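Local atomic coordinates of ochratoxinase (Aspergillus niger, PDB entry 4C65), a protein that hydrolyses the amide bond of the mycotoxin ochratoxin A, releasing L-phenylalanine, as a zinc-dependent carboxypeptidase of the amidohydrolase superfamily. Residues A157-P169 with G177-A191. Residues are numbered along the deposited sequence; the frame is centred on the assembly and turned at random.
Sequences AGEVLGSYGVMNP and GPLCIADGVEEVRRA
Tyr164 and Ile181 join the end of helix 157-164 to strand 179-181, and the axes of these two short segments pass 7.6 Å apart at 111°; Ile181 N donates to Tyr164 O over 3.1 Å, reaching it from above the carbonyl plane. With CG anti to its own carbonyl carbon (chi1 -60°), Tyr164 carries its ring across Pro178 and Leu179 at about a right angle: Leu179 CB sits over the rim of one face, Ser163 CB over the centre of the other, and Pro178 CD stands oblique to the ring, 3.8 Å from Tyr164 OH. Ile181 uses both branches, CG1 against Tyr164 CB and CG2 against Leu161 CG at 4.0 Å, the latter two side chains crossing likewise.

Beyond the helix, Val166 is wedged between strand and helix 185-198. Its two methyls divide the work: CG1 meets Cys180 SG at 3.5 Å and the backbone of Ala191, whereas CG2 lies on Glu187 CB at 3.5 Å. The backbone of Val166 is gripped as well. Arg190, bent at chi2 and chi3, brings NE to Val166 O at 3.1 Å, a bond lying in the carbonyl plane and near that of the guanidinium. One water accepts from Val166 N and donates to Ile181 O and Glu187 OE1, tying the three elements together; Glu187 OE1 also takes Asp183 N at 2.9 Å. The same side chains make salt bridges between subunits: Glu187 OE2 with Arg190 of a second subunit, and Arg190 NH2 with Glu187 of a third.

Strand 142-144, helix 157-164 and strand 179-181 form a beta-alpha-beta crossover, its two strands making a small parallel sheet within the TIM-barrel domain; between side chains, Pro178 is about 8 Å from the zinc ligand His71, and Leu179 equally far from Lys204.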
ATOM      1  N   ALA A 157      10.362 -11.865   7.744  1.00 18.80           N
ATOM      2  CA  ALA A 157      10.883 -11.540   6.434  1.00 18.30           C
ATOM      3  C   ALA A 157      10.280 -10.268   5.854  1.00 18.03           C
ATOM      4  O   ALA A 157      10.946  -9.552   5.111  1.00 17.57           O
ATOM      5  CB  ALA A 157      10.674 -12.727   5.494  1.00 18.57           C
ATOM      6  N   GLY A 158       9.023  -9.980   6.174  1.00 18.64           N
ATOM      7  CA  GLY A 158       8.377  -8.769   5.650  1.00 18.71           C
ATOM      8  C   GLY A 158       9.028  -7.474   6.127  1.00 18.41           C
ATOM      9  O   GLY A 158       9.179  -6.520   5.351  1.00 17.94           O
ATOM     10  N   GLU A 159       9.468  -7.465   7.381  1.00 18.62           N
ATOM     11  CA  GLU A 159      10.191  -6.324   7.936  1.00 18.46           C
ATOM     12  C   GLU A 159      11.512  -6.111   7.228  1.00 17.55           C
ATOM     13  O   GLU A 159      11.865  -4.976   6.902  1.00 17.55           O
ATOM     14  CB  GLU A 159      10.437  -6.506   9.438  1.00 19.04           C
ATOM     15  CG  GLU A 159       9.196  -6.314  10.309  1.00 19.69           C
ATOM     16  CD  GLU A 159       8.155  -7.432  10.196  1.00 20.67           C
ATOM     17  OE1 GLU A 159       8.448  -8.475   9.567  1.00 20.58           O
ATOM     18  OE2 GLU A 159       7.045  -7.286  10.793  1.00 21.55           O
ATOM     19  N   VAL A 160      12.254  -7.189   7.007  1.00 17.11           N
ATOM     20  CA  VAL A 160      13.578  -7.088   6.371  1.00 16.64           C
ATOM     21  C   VAL A 160      13.473  -6.679   4.890  1.00 16.22           C
ATOM     22  O   VAL A 160      14.125  -5.748   4.479  1.00 15.67           O
ATOM     23  CB  VAL A 160      14.393  -8.381   6.511  1.00 16.69           C
ATOM     24  CG1 VAL A 160      15.733  -8.246   5.811  1.00 16.17           C
ATOM     25  CG2 VAL A 160      14.582  -8.705   7.989  1.00 17.05           C
ATOM     26  N   LEU A 161      12.592  -7.315   4.132  1.00 16.56           N
ATOM     27  CA  LEU A 161      12.405  -6.933   2.759  1.00 16.63           C
ATOM     28  C   LEU A 161      11.653  -5.623   2.545  1.00 16.11           C
ATOM     29  O   LEU A 161      11.872  -4.954   1.532  1.00 15.98           O
ATOM     30  CB  LEU A 161      11.745  -8.046   1.971  1.00 17.70           C
ATOM     31  CG  LEU A 161      12.771  -9.009   1.375  1.00 18.22           C
ATOM     32  CD1 LEU A 161      13.183 -10.092   2.369  1.00 19.07           C
ATOM     33  CD2 LEU A 161      12.154  -9.651   0.150  1.00 18.91           C
ATOM     34  N   GLY A 162      10.817  -5.220   3.499  1.00 16.01           N
ATOM     35  CA  GLY A 162      10.222  -3.892   3.480  1.00 15.68           C
ATOM     36  C   GLY A 162      11.278  -2.825   3.648  1.00 15.22           C
ATOM     37  O   GLY A 162      11.225  -1.805   2.985  1.00 15.12           O
ATOM     38  N   SER A 163      12.231  -3.065   4.539  1.00 15.24           N
ATOM     39  CA  SER A 163      13.358  -2.159   4.724  1.00 15.03           C
ATOM     40  C   SER A 163      14.365  -2.170   3.556  1.00 15.30           C
ATOM     41  O   SER A 163      14.778  -1.123   3.094  1.00 15.11           O
ATOM     42  CB  SER A 163      14.105  -2.482   6.010  1.00 15.11           C
ATOM     43  OG  SER A 163      13.367  -2.106   7.158  1.00 15.41           O
ATOM     44  N   TYR A 164      14.767  -3.341   3.083  1.00 16.04           N
ATOM     45  CA  TYR A 164      15.937  -3.439   2.215  1.00 16.27           C
ATOM     46  C   TYR A 164      15.706  -3.991   0.837  1.00 16.24           C
ATOM     47  O   TYR A 164      16.639  -4.082   0.059  1.00 16.16           O
ATOM     48  CB  TYR A 164      16.996  -4.278   2.911  1.00 17.06           C
ATOM     49  CG  TYR A 164      17.447  -3.714   4.230  1.00 18.06           C
ATOM     50  CD1 TYR A 164      17.699  -2.373   4.380  1.00 18.62           C
ATOM     51  CD2 TYR A 164      17.655  -4.534   5.327  1.00 19.35           C
ATOM     52  CE1 TYR A 164      18.150  -1.855   5.592  1.00 20.22           C
ATOM     53  CE2 TYR A 164      18.083  -4.029   6.555  1.00 20.28           C
ATOM     54  CZ  TYR A 164      18.344  -2.691   6.677  1.00 20.68           C
ATOM     55  OH  TYR A 164      18.767  -2.156   7.867  1.00 22.60           O
ATOM     56  N   GLY A 165      14.478  -4.387   0.532  1.00 16.72           N
ATOM     57  CA  GLY A 165      14.151  -4.955  -0.768  1.00 17.01           C
ATOM     58  C   GLY A 165      14.159  -3.878  -1.824  1.00 17.04           C
ATOM     59  O   GLY A 165      14.184  -2.689  -1.502  1.00 17.48           O
ATOM     60  N   VAL A 166      14.091  -4.298  -3.077  1.00 17.21           N
ATOM     61  CA  VAL A 166      14.146  -3.379  -4.214  1.00 17.44           C
ATOM     62  C   VAL A 166      12.792  -3.254  -4.907  1.00 18.42           C
ATOM     63  O   VAL A 166      12.702  -2.675  -5.992  1.00 18.07           O
ATOM     64  CB  VAL A 166      15.236  -3.776  -5.243  1.00 17.04           C
ATOM     65  CG1 VAL A 166      16.594  -3.877  -4.564  1.00 16.60           C
ATOM     66  CG2 VAL A 166      14.891  -5.084  -5.972  1.00 17.75           C
ATOM     67  N   MET A 167      11.761  -3.828  -4.298  1.00 19.63           N
ATOM     68  CA  MET A 167      10.373  -3.601  -4.716  1.00 21.41           C
ATOM     69  C   MET A 167       9.758  -2.543  -3.781  1.00 21.49           C
ATOM     70  O   MET A 167      10.352  -2.196  -2.737  1.00 21.15           O
ATOM     71  CB  MET A 167       9.562  -4.906  -4.610  1.00 22.96           C
ATOM     72  CG  MET A 167       9.240  -5.338  -3.158  1.00 24.22           C
ATOM     73  SD  MET A 167      10.660  -5.960  -2.182  1.00 26.42           S
ATOM     74  CE  MET A 167      10.898  -7.554  -2.964  1.00 27.33           C
ATOM     75  N   ASN A 168       8.568  -2.072  -4.132  1.00 20.90           N
ATOM     76  CA  ASN A 168       7.795  -1.168  -3.272  1.00 20.75           C
ATOM     77  C   ASN A 168       8.504   0.105  -2.856  1.00 18.82           C
ATOM     78  O   ASN A 168       8.705   0.344  -1.682  1.00 17.74           O
ATOM     79  CB  ASN A 168       7.295  -1.893  -2.028  1.00 21.94           C
ATOM     80  CG  ASN A 168       6.358  -3.033  -2.386  1.00 24.68           C
ATOM     81  OD1 ASN A 168       6.365  -3.545  -3.520  1.00 24.41           O
ATOM     82  ND2 ASN A 168       5.551  -3.457  -1.416  1.00 26.59           N
ATOM     83  N   PRO A 169       8.875   0.919  -3.831  1.00 17.52           N
ATOM     84  CA  PRO A 169       9.378   2.213  -3.493  1.00 16.77           C
ATOM     85  C   PRO A 169       8.406   2.990  -2.596  1.00 16.08           C
ATOM     86  O   PRO A 169       7.185   2.884  -2.735  1.00 16.26           O
ATOM     87  CB  PRO A 169       9.565   2.883  -4.866  1.00 16.96           C
ATOM     88  CG  PRO A 169       8.697   2.140  -5.793  1.00 17.43           C
ATOM     89  CD  PRO A 169       8.740   0.739  -5.280  1.00 17.55           C
ATOM     90  N   GLY A 177      20.197   1.820   2.570  1.00 14.91           N
ATOM     91  CA  GLY A 177      20.582   1.250   3.855  1.00 14.98           C
ATOM     92  C   GLY A 177      21.893   0.495   3.768  1.00 14.82           C
ATOM     93  O   GLY A 177      22.561   0.506   2.754  1.00 14.19           O
ATOM     94  N   PRO A 178      22.247  -0.212   4.836  1.00 15.66           N
ATOM     95  CA  PRO A 178      23.482  -0.963   4.841  1.00 15.83           C
ATOM     96  C   PRO A 178      23.400  -2.257   4.063  1.00 15.89           C
ATOM     97  O   PRO A 178      24.415  -2.850   3.736  1.00 15.74           O
ATOM     98  CB  PRO A 178      23.725  -1.249   6.318  1.00 16.06           C
ATOM     99  CG  PRO A 178      22.436  -1.090   7.005  1.00 16.38           C
ATOM    100  CD  PRO A 178      21.542  -0.256   6.132  1.00 16.33           C
ATOM    101  N   LEU A 179      22.194  -2.659   3.753  1.00 16.29           N
ATOM    102  CA  LEU A 179      21.962  -3.892   3.106  1.00 17.41           C
ATOM    103  C   LEU A 179      20.860  -3.826   2.077  1.00 16.87           C
ATOM    104  O   LEU A 179      19.922  -3.055   2.191  1.00 15.94           O
ATOM    105  CB  LEU A 179      21.662  -4.925   4.185  1.00 19.23           C
ATOM    106  CG  LEU A 179      20.873  -6.144   3.667  1.00 21.73           C
ATOM    107  CD1 LEU A 179      21.904  -7.178   3.195  1.00 22.43           C
ATOM    108  CD2 LEU A 179      19.872  -6.722   4.680  1.00 22.12           C
ATOM    109  N   CYS A 180      21.003  -4.660   1.059  1.00 16.57           N
ATOM    110  CA  CYS A 180      20.043  -4.700  -0.003  1.00 16.76           C
ATOM    111  C   CYS A 180      19.737  -6.151  -0.316  1.00 16.47           C
ATOM    112  O   CYS A 180      20.626  -6.907  -0.695  1.00 16.13           O
ATOM    113  CB  CYS A 180      20.587  -3.970  -1.217  1.00 17.16           C
ATOM    114  SG  CYS A 180      19.434  -3.925  -2.600  1.00 19.85           S
ATOM    115  N   ILE A 181      18.463  -6.536  -0.187  1.00 15.96           N
ATOM    116  CA  ILE A 181      18.003  -7.875  -0.519  1.00 15.60           C
ATOM    117  C   ILE A 181      17.363  -7.882  -1.900  1.00 15.32           C
ATOM    118  O   ILE A 181      16.451  -7.096  -2.198  1.00 15.26           O
ATOM    119  CB  ILE A 181      16.956  -8.380   0.496  1.00 15.75           C
ATOM    120  CG1 ILE A 181      17.415  -8.224   1.945  1.00 15.89           C
ATOM    121  CG2 ILE A 181      16.485  -9.754   0.093  1.00 15.93           C
ATOM    122  CD1 ILE A 181      18.299  -9.247   2.507  1.00 16.28           C
ATOM    123  N   ALA A 182      17.828  -8.788  -2.747  1.00 15.01           N
ATOM    124  CA  ALA A 182      17.302  -8.892  -4.096  1.00 15.04           C
ATOM    125  C   ALA A 182      17.315 -10.350  -4.529  1.00 15.30           C
ATOM    126  O   ALA A 182      18.294 -11.057  -4.289  1.00 15.66           O
ATOM    127  CB  ALA A 182      18.118  -8.029  -5.068  1.00 14.54           C
ATOM    128  N   ASP A 183      16.255 -10.774  -5.205  1.00 15.18           N
ATOM    129  CA  ASP A 183      16.139 -12.136  -5.660  1.00 15.56           C
ATOM    130  C   ASP A 183      15.761 -12.177  -7.136  1.00 15.50           C
ATOM    131  O   ASP A 183      14.703 -11.682  -7.533  1.00 15.26           O
ATOM    132  CB  ASP A 183      15.083 -12.874  -4.852  1.00 16.08           C
ATOM    133  CG  ASP A 183      15.437 -12.979  -3.386  1.00 16.25           C
ATOM    134  OD1 ASP A 183      16.456 -13.614  -3.046  1.00 16.44           O
ATOM    135  OD2 ASP A 183      14.713 -12.379  -2.564  1.00 16.31           O
ATOM    136  N   GLY A 184      16.617 -12.805  -7.937  1.00 15.46           N
ATOM    137  CA  GLY A 184      16.376 -12.923  -9.363  1.00 15.79           C
ATOM    138  C   GLY A 184      17.086 -11.856 -10.173  1.00 15.63           C
ATOM    139  O   GLY A 184      17.437 -10.800  -9.664  1.00 15.51           O
ATOM    140  N   VAL A 185      17.326 -12.170 -11.440  1.00 15.92           N
ATOM    141  CA  VAL A 185      18.015 -11.296 -12.361  1.00 15.81           C
ATOM    142  C   VAL A 185      17.408  -9.891 -12.411  1.00 15.60           C
ATOM    143  O   VAL A 185      18.139  -8.915 -12.493  1.00 15.37           O
ATOM    144  CB  VAL A 185      18.030 -11.932 -13.768  1.00 16.22           C
ATOM    145  CG1 VAL A 185      18.266 -10.898 -14.856  1.00 16.20           C
ATOM    146  CG2 VAL A 185      19.092 -13.029 -13.827  1.00 16.55           C
ATOM    147  N   GLU A 186      16.083  -9.792 -12.418  1.00 15.96           N
ATOM    148  CA  GLU A 186      15.425  -8.496 -12.552  1.00 16.08           C
ATOM    149  C   GLU A 186      15.766  -7.639 -11.347  1.00 15.48           C
ATOM    150  O   GLU A 186      16.229  -6.514 -11.485  1.00 15.25           O
ATOM    151  CB  GLU A 186      13.898  -8.636 -12.693  1.00 16.71           C
ATOM    152  CG  GLU A 186      13.428  -9.520 -13.846  1.00 17.48           C
ATOM    153  CD  GLU A 186      14.006  -9.098 -15.195  1.00 17.86           C
ATOM    154  OE1 GLU A 186      13.607  -8.032 -15.721  1.00 17.85           O
ATOM    155  OE2 GLU A 186      14.846  -9.843 -15.737  1.00 18.20           O
ATOM    156  N   GLU A 187      15.532  -8.178 -10.161  1.00 15.25           N
ATOM    157  CA  GLU A 187      15.754  -7.415  -8.942  1.00 14.92           C
ATOM    158  C   GLU A 187      17.220  -7.064  -8.742  1.00 14.60           C
ATOM    159  O   GLU A 187      17.529  -5.979  -8.230  1.00 14.54           O
ATOM    160  CB  GLU A 187      15.213  -8.153  -7.708  1.00 14.89           C
ATOM    161  CG  GLU A 187      13.693  -8.150  -7.617  1.00 15.02           C
ATOM    162  CD  GLU A 187      13.167  -8.688  -6.295  1.00 15.15           C
ATOM    163  OE1 GLU A 187      13.952  -8.959  -5.346  1.00 14.98           O
ATOM    164  OE2 GLU A 187      11.941  -8.844  -6.196  1.00 15.48           O
ATOM    165  N   VAL A 188      18.129  -7.948  -9.126  1.00 14.51           N
ATOM    166  CA  VAL A 188      19.546  -7.666  -8.851  1.00 14.22           C
ATOM    167  C   VAL A 188      20.050  -6.521  -9.733  1.00 13.99           C
ATOM    168  O   VAL A 188      20.971  -5.796  -9.324  1.00 13.60           O
ATOM    169  CB  VAL A 188      20.500  -8.878  -8.898  1.00 14.30           C
ATOM    170  CG1 VAL A 188      20.164  -9.890  -7.818  1.00 14.49           C
ATOM    171  CG2 VAL A 188      20.510  -9.529 -10.265  1.00 14.78           C
ATOM    172  N   ARG A 189      19.446  -6.331 -10.903  1.00 13.84           N
ATOM    173  CA  ARG A 189      19.819  -5.185 -11.709  1.00 13.85           C
ATOM    174  C   ARG A 189      19.529  -3.922 -10.940  1.00 13.34           C
ATOM    175  O   ARG A 189      20.376  -3.045 -10.862  1.00 13.22           O
ATOM    176  CB  ARG A 189      19.089  -5.153 -13.044  1.00 14.25           C
ATOM    177  CG  ARG A 189      19.572  -6.192 -14.054  1.00 14.57           C
ATOM    178  CD  ARG A 189      18.974  -5.880 -15.412  1.00 14.84           C
ATOM    179  NE  ARG A 189      19.099  -6.996 -16.335  1.00 15.09           N
ATOM    180  CZ  ARG A 189      20.195  -7.291 -17.012  1.00 15.15           C
ATOM    181  NH1 ARG A 189      21.315  -6.591 -16.836  1.00 14.98           N
ATOM    182  NH2 ARG A 189      20.169  -8.322 -17.851  1.00 15.65           N
ATOM    183  N   ARG A 190      18.325  -3.810 -10.401  1.00 13.36           N
ATOM    184  CA  ARG A 190      18.001  -2.617  -9.629  1.00 13.21           C
ATOM    185  C   ARG A 190      18.906  -2.491  -8.407  1.00 12.74           C
ATOM    186  O   ARG A 190      19.386  -1.391  -8.102  1.00 12.83           O
ATOM    187  CB  ARG A 190      16.524  -2.554  -9.245  1.00 13.30           C
ATOM    188  CG  ARG A 190      16.255  -1.358  -8.322  1.00 13.36           C
ATOM    189  CD  ARG A 190      14.958  -0.622  -8.595  1.00 13.36           C
ATOM    190  NE  ARG A 190      13.812  -1.510  -8.586  1.00 13.42           N
ATOM    191  CZ  ARG A 190      12.969  -1.682  -9.594  1.00 13.86           C
ATOM    192  NH1 ARG A 190      13.107  -1.054 -10.745  1.00 14.08           N
ATOM    193  NH2 ARG A 190      11.971  -2.527  -9.453  1.00 14.28           N
ATOM    194  N   ALA A 191      19.187  -3.612  -7.750  1.00 12.60           N
ATOM    195  CA  ALA A 191      20.017  -3.601  -6.572  1.00 12.52           C
ATOM    196  C   ALA A 191      21.351  -2.940  -6.820  1.00 12.25           C
ATOM    197  O   ALA A 191      21.763  -2.079  -6.041  1.00 12.14           O
ATOM    198  CB  ALA A 191      20.226  -5.006  -6.041  1.00 12.85           C
TER
HETATM  199  O   HOH W   1      13.913  -6.987  -3.240  1.00 12.90           O